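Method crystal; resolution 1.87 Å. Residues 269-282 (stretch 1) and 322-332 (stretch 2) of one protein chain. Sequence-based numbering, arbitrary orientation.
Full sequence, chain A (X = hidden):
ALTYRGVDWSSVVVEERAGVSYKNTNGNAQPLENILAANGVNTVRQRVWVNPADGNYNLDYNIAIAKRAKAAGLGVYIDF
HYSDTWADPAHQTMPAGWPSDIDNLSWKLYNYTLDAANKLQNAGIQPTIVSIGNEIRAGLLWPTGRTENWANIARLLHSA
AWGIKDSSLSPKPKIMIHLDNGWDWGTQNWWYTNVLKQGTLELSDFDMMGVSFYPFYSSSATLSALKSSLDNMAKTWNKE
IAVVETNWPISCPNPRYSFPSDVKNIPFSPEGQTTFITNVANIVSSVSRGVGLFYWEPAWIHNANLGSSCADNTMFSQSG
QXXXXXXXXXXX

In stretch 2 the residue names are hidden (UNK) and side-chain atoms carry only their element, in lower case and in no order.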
ATOM      1  N   SER A 269     -12.517  -7.809 -17.421  1.00 16.01           N
ATOM      2  CA  SER A 269     -13.572  -6.837 -17.662  1.00 16.32           C
ATOM      3  C   SER A 269     -13.942  -6.219 -16.320  1.00 16.20           C
ATOM      4  O   SER A 269     -13.502  -6.693 -15.278  1.00 15.98           O
ATOM      5  CB  SER A 269     -14.800  -7.542 -18.227  1.00 16.15           C
ATOM      6  OG  SER A 269     -15.314  -8.463 -17.278  1.00 15.43           O
ATOM      7  N   PRO A 270     -14.756  -5.156 -16.330  1.00 16.63           N
ATOM      8  CA  PRO A 270     -15.146  -4.537 -15.059  1.00 16.83           C
ATOM      9  C   PRO A 270     -15.854  -5.557 -14.174  1.00 16.88           C
ATOM     10  O   PRO A 270     -15.660  -5.584 -12.958  1.00 16.95           O
ATOM     11  CB  PRO A 270     -16.067  -3.403 -15.498  1.00 16.83           C
ATOM     12  CG  PRO A 270     -15.459  -2.988 -16.810  1.00 17.26           C
ATOM     13  CD  PRO A 270     -15.189  -4.328 -17.471  1.00 17.28           C
ATOM     14  N   GLU A 271     -16.678  -6.400 -14.792  1.00 16.44           N
ATOM     15  CA  GLU A 271     -17.406  -7.430 -14.058  1.00 16.48           C
ATOM     16  C   GLU A 271     -16.396  -8.369 -13.399  1.00 15.58           C
ATOM     17  O   GLU A 271     -16.559  -8.772 -12.243  1.00 15.62           O
ATOM     18  CB  GLU A 271     -18.306  -8.231 -15.008  1.00 17.56           C
ATOM     19  CG  GLU A 271     -19.490  -7.463 -15.600  1.00 19.88           C
ATOM     20  CD  GLU A 271     -19.088  -6.324 -16.530  1.00 21.35           C
ATOM     21  OE1 GLU A 271     -18.126  -6.486 -17.309  1.00 21.14           O
ATOM     22  OE2 GLU A 271     -19.755  -5.267 -16.495  1.00 22.26           O
ATOM     23  N   GLY A 272     -15.355  -8.716 -14.152  1.00 14.81           N
ATOM     24  CA  GLY A 272     -14.317  -9.589 -13.634  1.00 14.01           C
ATOM     25  C   GLY A 272     -13.592  -8.937 -12.468  1.00 13.95           C
ATOM     26  O   GLY A 272     -13.255  -9.609 -11.490  1.00 13.39           O
ATOM     27  N   GLN A 273     -13.343  -7.631 -12.570  1.00 13.52           N
ATOM     28  CA  GLN A 273     -12.672  -6.911 -11.491  1.00 13.99           C
ATOM     29  C   GLN A 273     -13.470  -6.995 -10.200  1.00 13.76           C
ATOM     30  O   GLN A 273     -12.905  -7.212  -9.128  1.00 13.92           O
ATOM     31  CB  GLN A 273     -12.497  -5.428 -11.828  1.00 14.13           C
ATOM     32  CG  GLN A 273     -11.504  -5.109 -12.911  1.00 14.95           C
ATOM     33  CD  GLN A 273     -11.266  -3.613 -13.017  1.00 14.74           C
ATOM     34  OE1 GLN A 273     -12.214  -2.824 -12.991  1.00 14.47           O
ATOM     35  NE2 GLN A 273     -10.006  -3.216 -13.138  1.00 13.46           N
ATOM     36  N   THR A 274     -14.785  -6.807 -10.293  1.00 14.44           N
ATOM     37  CA  THR A 274     -15.615  -6.847  -9.095  1.00 14.54           C
ATOM     38  C   THR A 274     -15.561  -8.225  -8.451  1.00 14.20           C
ATOM     39  O   THR A 274     -15.537  -8.337  -7.228  1.00 14.12           O
ATOM     40  CB  THR A 274     -17.092  -6.481  -9.387  1.00 15.48           C
ATOM     41  OG1 THR A 274     -17.718  -7.543 -10.110  1.00 19.34           O
ATOM     42  CG2 THR A 274     -17.169  -5.209 -10.210  1.00 14.10           C
ATOM     43  N   THR A 275     -15.532  -9.272  -9.271  1.00 13.69           N
ATOM     44  CA  THR A 275     -15.476 -10.630  -8.742  1.00 13.39           C
ATOM     45  C   THR A 275     -14.157 -10.873  -8.021  1.00 12.63           C
ATOM     46  O   THR A 275     -14.143 -11.371  -6.896  1.00 13.08           O
ATOM     47  CB  THR A 275     -15.630 -11.681  -9.862  1.00 13.37           C
ATOM     48  OG1 THR A 275     -16.933 -11.560 -10.448  1.00 13.82           O
ATOM     49  CG2 THR A 275     -15.449 -13.089  -9.305  1.00 13.97           C
ATOM     50  N   PHE A 276     -13.050 -10.520  -8.669  1.00 11.98           N
ATOM     51  CA  PHE A 276     -11.734 -10.711  -8.070  1.00 11.84           C
ATOM     52  C   PHE A 276     -11.587  -9.913  -6.779  1.00 12.05           C
ATOM     53  O   PHE A 276     -11.177 -10.449  -5.750  1.00 11.39           O
ATOM     54  CB  PHE A 276     -10.631 -10.287  -9.046  1.00 11.85           C
ATOM     55  CG  PHE A 276      -9.238 -10.456  -8.495  1.00 12.54           C
ATOM     56  CD1 PHE A 276      -8.660 -11.717  -8.408  1.00 12.81           C
ATOM     57  CD2 PHE A 276      -8.510  -9.352  -8.056  1.00 12.76           C
ATOM     58  CE1 PHE A 276      -7.371 -11.881  -7.896  1.00 13.54           C
ATOM     59  CE2 PHE A 276      -7.219  -9.503  -7.540  1.00 12.62           C
ATOM     60  CZ  PHE A 276      -6.649 -10.768  -7.459  1.00 13.52           C
ATOM     61  N   ILE A 277     -11.905  -8.624  -6.840  1.00 10.98           N
ATOM     62  CA  ILE A 277     -11.791  -7.763  -5.666  1.00 11.44           C
ATOM     63  C   ILE A 277     -12.649  -8.281  -4.515  1.00 11.46           C
ATOM     64  O   ILE A 277     -12.193  -8.337  -3.379  1.00 10.99           O
ATOM     65  CB  ILE A 277     -12.203  -6.311  -6.001  1.00 11.15           C
ATOM     66  CG1 ILE A 277     -11.228  -5.727  -7.029  1.00 11.16           C
ATOM     67  CG2 ILE A 277     -12.218  -5.459  -4.732  1.00 11.23           C
ATOM     68  CD1 ILE A 277     -11.625  -4.370  -7.574  1.00 11.50           C
ATOM     69  N   THR A 278     -13.887  -8.662  -4.814  1.00 11.94           N
ATOM     70  CA  THR A 278     -14.790  -9.172  -3.786  1.00 12.28           C
ATOM     71  C   THR A 278     -14.237 -10.467  -3.186  1.00 12.17           C
ATOM     72  O   THR A 278     -14.319 -10.687  -1.974  1.00 11.74           O
ATOM     73  CB  THR A 278     -16.201  -9.422  -4.369  1.00 13.26           C
ATOM     74  OG1 THR A 278     -16.732  -8.188  -4.884  1.00 13.45           O
ATOM     75  CG2 THR A 278     -17.137  -9.952  -3.295  1.00 13.57           C
ATOM     76  N   ASN A 279     -13.666 -11.320  -4.031  1.00 11.44           N
ATOM     77  CA  ASN A 279     -13.100 -12.575  -3.552  1.00 12.13           C
ATOM     78  C   ASN A 279     -11.886 -12.339  -2.661  1.00 11.91           C
ATOM     79  O   ASN A 279     -11.762 -12.953  -1.602  1.00 12.02           O
ATOM     80  CB  ASN A 279     -12.725 -13.479  -4.730  1.00 12.40           C
ATOM     81  CG  ASN A 279     -13.943 -14.105  -5.386  1.00 13.89           C
ATOM     82  OD1 ASN A 279     -15.070 -13.945  -4.911  1.00 14.29           O
ATOM     83  ND2 ASN A 279     -13.721 -14.831  -6.477  1.00 14.72           N
ATOM     84  N   VAL A 280     -10.987 -11.451  -3.080  1.00 11.88           N
ATOM     85  CA  VAL A 280      -9.807 -11.170  -2.261  1.00 11.42           C
ATOM     86  C   VAL A 280     -10.255 -10.544  -0.941  1.00 11.45           C
ATOM     87  O   VAL A 280      -9.713 -10.854   0.120  1.00 10.87           O
ATOM     88  CB  VAL A 280      -8.829 -10.204  -2.975  1.00 11.64           C
ATOM     89  CG1 VAL A 280      -7.684  -9.831  -2.033  1.00 11.23           C
ATOM     90  CG2 VAL A 280      -8.285 -10.856  -4.241  1.00 11.36           C
ATOM     91  N   ALA A 281     -11.256  -9.673  -1.009  1.00 11.47           N
ATOM     92  CA  ALA A 281     -11.769  -9.017   0.189  1.00 12.14           C
ATOM     93  C   ALA A 281     -12.292 -10.054   1.169  1.00 12.36           C
ATOM     94  O   ALA A 281     -12.007  -9.998   2.367  1.00 11.19           O
ATOM     95  CB  ALA A 281     -12.885  -8.036  -0.178  1.00 12.25           C
ATOM     96  N   ASN A 282     -13.058 -11.007   0.655  1.00 12.57           N
ATOM     97  CA  ASN A 282     -13.619 -12.031   1.513  1.00 13.42           C
ATOM     98  C   ASN A 282     -12.584 -13.015   2.023  1.00 13.02           C
ATOM     99  O   ASN A 282     -12.780 -13.627   3.066  1.00 13.48           O
ATOM    100  CB  ASN A 282     -14.772 -12.735   0.804  1.00 14.69           C
ATOM    101  CG  ASN A 282     -16.025 -11.875   0.776  1.00 17.09           C
ATOM    102  OD1 ASN A 282     -16.470 -11.393   1.815  1.00 19.22           O
ATOM    103  ND2 ASN A 282     -16.596 -11.677  -0.403  1.00 17.79           N
ATOM    104  N   UNK A 322     -15.476   6.847 -13.925  1.00 16.46           N
ATOM    105  CA  UNK A 322     -15.453   5.644 -13.107  1.00 16.13           C
ATOM    106  C   UNK A 322     -16.238   4.527 -13.782  1.00 16.11           C
ATOM    107  O   UNK A 322     -17.339   4.749 -14.293  1.00 15.47           O
ATOM    108  c   UNK A 322     -16.040   5.938 -11.732  1.00 16.04           C
ATOM    109  N   UNK A 323     -15.665   3.328 -13.790  1.00 15.81           N
ATOM    110  CA  UNK A 323     -16.331   2.181 -14.386  1.00 15.90           C
ATOM    111  C   UNK A 323     -17.283   1.581 -13.357  1.00 16.06           C
ATOM    112  O   UNK A 323     -17.223   1.911 -12.170  1.00 15.33           O
ATOM    113  c   UNK A 323     -14.287   1.614 -15.869  1.00 16.08           C
ATOM    114  c   UNK A 323     -15.302   1.136 -14.827  1.00 16.12           C
ATOM    115  c   UNK A 323     -13.349   0.479 -16.233  1.00 16.36           C
ATOM    116  c   UNK A 323     -15.027   2.119 -17.112  1.00 17.04           C
ATOM    117  N   UNK A 324     -18.157   0.695 -13.815  1.00 16.25           N
ATOM    118  CA  UNK A 324     -19.134   0.053 -12.943  1.00 16.98           C
ATOM    119  C   UNK A 324     -18.500  -0.749 -11.807  1.00 16.58           C
ATOM    120  O   UNK A 324     -19.127  -0.970 -10.770  1.00 16.50           O
ATOM    121  c   UNK A 324     -20.031  -0.871 -13.770  1.00 16.98           C
ATOM    122  o   UNK A 324     -19.256  -1.881 -14.393  1.00 19.00           O
ATOM    123  N   UNK A 325     -17.264  -1.190 -12.001  1.00 15.61           N
ATOM    124  CA  UNK A 325     -16.585  -1.984 -10.984  1.00 15.24           C
ATOM    125  C   UNK A 325     -16.239  -1.217  -9.705  1.00 14.81           C
ATOM    126  O   UNK A 325     -16.060  -1.818  -8.650  1.00 14.14           O
ATOM    127  c   UNK A 325     -15.309  -2.585 -11.574  1.00 15.03           C
ATOM    128  o   UNK A 325     -14.506  -1.566 -12.145  1.00 14.93           O
ATOM    129  N   UNK A 326     -16.159   0.106  -9.792  1.00 14.75           N
ATOM    130  CA  UNK A 326     -15.798   0.917  -8.631  1.00 14.23           C
ATOM    131  C   UNK A 326     -16.782   0.777  -7.466  1.00 14.36           C
ATOM    132  O   UNK A 326     -16.411   0.974  -6.307  1.00 13.98           O
ATOM    133  c   UNK A 326     -14.906   4.725  -8.593  1.00 12.66           C
ATOM    134  c   UNK A 326     -13.402   2.802  -8.038  1.00 13.42           C
ATOM    135  c   UNK A 326     -14.847   3.294  -8.106  1.00 13.33           C
ATOM    136  c   UNK A 326     -15.673   2.395  -9.038  1.00 14.05           C
ATOM    137  N   UNK A 327     -18.030   0.432  -7.766  1.00 13.84           N
ATOM    138  CA  UNK A 327     -19.034   0.285  -6.716  1.00 14.48           C
ATOM    139  C   UNK A 327     -18.814  -0.952  -5.848  1.00 14.25           C
ATOM    140  O   UNK A 327     -19.523  -1.155  -4.864  1.00 14.03           O
ATOM    141  c   UNK A 327     -20.439   0.230  -7.326  1.00 14.72           C
ATOM    142  o   UNK A 327     -20.595  -0.932  -8.124  1.00 15.47           O
ATOM    143  N   UNK A 328     -17.836  -1.777  -6.213  1.00 13.89           N
ATOM    144  CA  UNK A 328     -17.548  -2.988  -5.451  1.00 13.92           C
ATOM    145  C   UNK A 328     -17.241  -2.658  -3.992  1.00 14.12           C
ATOM    146  O   UNK A 328     -17.526  -3.444  -3.090  1.00 13.40           O
ATOM    147  c   UNK A 328     -16.241  -5.143  -5.418  1.00 13.84           C
ATOM    148  c   UNK A 328     -16.350  -3.765  -6.062  1.00 13.89           C
ATOM    149  c   UNK A 328     -15.059  -2.980  -5.880  1.00 13.09           C
ATOM    150  N   UNK A 329     -16.673  -1.480  -3.758  1.00 14.86           N
ATOM    151  CA  UNK A 329     -16.328  -1.073  -2.402  1.00 15.54           C
ATOM    152  C   UNK A 329     -17.545  -0.857  -1.507  1.00 16.68           C
ATOM    153  O   UNK A 329     -17.415  -0.671  -0.295  1.00 16.53           O
ATOM    154  c   UNK A 329     -14.117  -0.086  -3.108  1.00 14.60           C
ATOM    155  c   UNK A 329     -15.444   0.169  -2.457  1.00 15.02           C
ATOM    156  c   UNK A 329     -11.694  -0.696  -4.364  1.00 15.02           C
ATOM    157  c   UNK A 329     -11.921  -1.111  -3.059  1.00 14.39           C
ATOM    158  c   UNK A 329     -12.676   0.027  -5.045  1.00 15.26           C
ATOM    159  c   UNK A 329     -13.128  -0.806  -2.436  1.00 14.88           C
ATOM    160  c   UNK A 329     -13.877   0.326  -4.411  1.00 14.53           C
ATOM    161  N   UNK A 330     -18.728  -0.900  -2.109  1.00 17.29           N
ATOM    162  CA  UNK A 330     -19.970  -0.745  -1.361  1.00 18.56           C
ATOM    163  C   UNK A 330     -20.459  -2.110  -0.883  1.00 18.97           C
ATOM    164  O   UNK A 330     -21.402  -2.194  -0.097  1.00 18.98           O
ATOM    165  c   UNK A 330     -21.954   1.823  -3.555  1.00 20.65           C
ATOM    166  c   UNK A 330     -20.886   1.325  -2.598  1.00 19.60           C
ATOM    167  o   UNK A 330     -22.128   3.032  -3.738  1.00 22.09           O
ATOM    168  c   UNK A 330     -21.061  -0.143  -2.253  1.00 19.07           C
ATOM    169  n   UNK A 330     -22.669   0.897  -4.180  1.00 19.11           N
ATOM    170  N   UNK A 331     -19.815  -3.174  -1.355  1.00 19.40           N
ATOM    171  CA  UNK A 331     -20.256  -4.522  -1.022  1.00 19.96           C
ATOM    172  C   UNK A 331     -19.269  -5.434  -0.298  1.00 20.18           C
ATOM    173  O   UNK A 331     -19.498  -6.641  -0.227  1.00 20.31           O
ATOM    174  n   UNK A 331     -21.475  -3.269  -6.305  1.00 19.63           N
ATOM    175  c   UNK A 331     -20.886  -4.459  -6.293  1.00 20.44           C
ATOM    176  c   UNK A 331     -20.725  -5.216  -2.306  1.00 19.88           C
ATOM    177  c   UNK A 331     -22.226  -5.156  -4.337  1.00 20.39           C
ATOM    178  n   UNK A 331     -19.974  -4.748  -7.211  1.00 20.51           N
ATOM    179  n   UNK A 331     -21.221  -5.364  -5.378  1.00 20.16           N
ATOM    180  c   UNK A 331     -21.698  -4.379  -3.137  1.00 20.27           C
ATOM    181  N   UNK A 332     -18.189  -4.874   0.240  1.00 20.48           N
ATOM    182  CA  UNK A 332     -17.192  -5.683   0.943  1.00 20.93           C
ATOM    183  C   UNK A 332     -16.902  -5.195   2.360  1.00 21.75           C
ATOM    184  O   UNK A 332     -17.504  -4.186   2.769  1.00 21.96           O
ATOM    185  OXT UNK A 332     -16.074  -5.835   3.050  1.00 23.10           O
ATOM    186  c   UNK A 332     -16.086  -6.377  -1.198  1.00 20.66           C
ATOM    187  c   UNK A 332     -15.296  -4.319   0.001  1.00 20.40           C
ATOM    188  c   UNK A 332     -15.862  -5.730   0.161  1.00 20.65           C
ATOM    189  c   UNK A 332     -13.964  -4.267  -0.711  1.00 19.86           C
TER
HETATM  190  O   HOH W   1     -19.369  -7.435  -5.648  1.00 18.15           O
HETATM  191  O   HOH W   2     -19.093  -9.407   0.238  1.00 18.90           O
HETATM  192  O   HOH W   3     -15.201  -8.459   3.079  1.00 31.40           O

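Stretch 1 is a helix from Pro-270 onward, capped by Ser-269, whose OG accepts from Gly-272 N at 3.1 Å. Stretch 2 packs along it and ends at the chain terminus.

Position 322 has one side-chain carbon, out of reach of the helix. It is Ala-322.

Position 323 has four carbons, forked at the second. One terminal carbon approaches the ring of Pro-270. This is Leu-323, and its CD1 lies 4.1 Å from Pro-270 CG, an apolar contact.

Position 324 carries one carbon and then one oxygen. Its CA-to-CB bond points toward stretch 1, and the oxygen lies near Pro-270 and Glu-271. That is a serine, Ser-324. Its OG is 3.7 Å from Pro-270 CB and 4.0 Å from Glu-271 OE2.

Position 325 again has one carbon and one oxygen. CB of position 325 sits 3.3 Å from Pro-270 O, and the oxygen reaches the amide of Gln-273. This is Ser-325. Its OG donates to Gln-273 OE1 at 2.7 Å, while Gln-273 NE2 is bonded elsewhere in the structure. Thr-274 CG2 packs 3.4 Å from Ser-325 CA, so there is little room around this small residue.

Position 326 has four carbons forked at the second, and its CA-to-CB bond points away from the helix. It is Leu-326.

Position 327 has one carbon and one oxygen, without contact to stretch 1. Its CA-to-CB bond points sideways. It is Ser-327.

Position 328 has three carbons, the first carrying the other two. The two end carbons meet Thr-274, Ile-277 and Thr-278. This branching at CB marks Val-328. Its CG1 meets Ile-277 CG2 at 3.9 Å. Its CG2 lies 3.1 Å from Thr-278 OG1 and 3.7 Å from Thr-274 O. The hydroxyl of Thr-278 donates to that same carbonyl, OG1 to Thr-274 O at 2.6 Å, so its proton is used within its own helix.

Position 329 has one carbon and a ring of six carbons, with no oxygen on the ring. It is Phe-329. Its CB points sideways; the end of the side chain comes nearer, but stays beyond contact distance.

Position 330 has three carbons, the third carrying an oxygen and a nitrogen. It is Gln-330, exposed and out of reach of the helix.

Position 331 has three carbons, a nitrogen, and a carbon bearing two more nitrogens. An end nitrogen lies near Thr-274. This is Arg-331. NH1 donates to Ser-327 OG at 3.1 Å, which holds the side chain back along its own stretch. Arg-331 NH2 lies 4.0 Å from Thr-274 CB, which sits at the guanidinium edge. Water 1 accepts from Arg-331 NE and donates to Thr-278 OG1, both at 2.8 Å, and so links the stretches.

Position 332 has four carbons, forked at the first with one arm two carbons long, and a terminal carboxylate. A carbon of the fork packs on Thr-278 and Ala-281. It is Ile-332. Its CG2 lies 3.7 Å from Ala-281 CB and 4.0 Å from Thr-278 CA.

The contact works mainly by packing. Leu-323, Val-328 and Ile-332 meet successive parts of the helix at Pro-270, Ile-277 and Ala-281. Between the first two, the Ser-325 to Gln-273 bond is the only direct hydrogen bond across the stretches. The two stretches together bury 546 Å², both sides summed.

Stretch 2 322-332: ALSSLSVFQRI
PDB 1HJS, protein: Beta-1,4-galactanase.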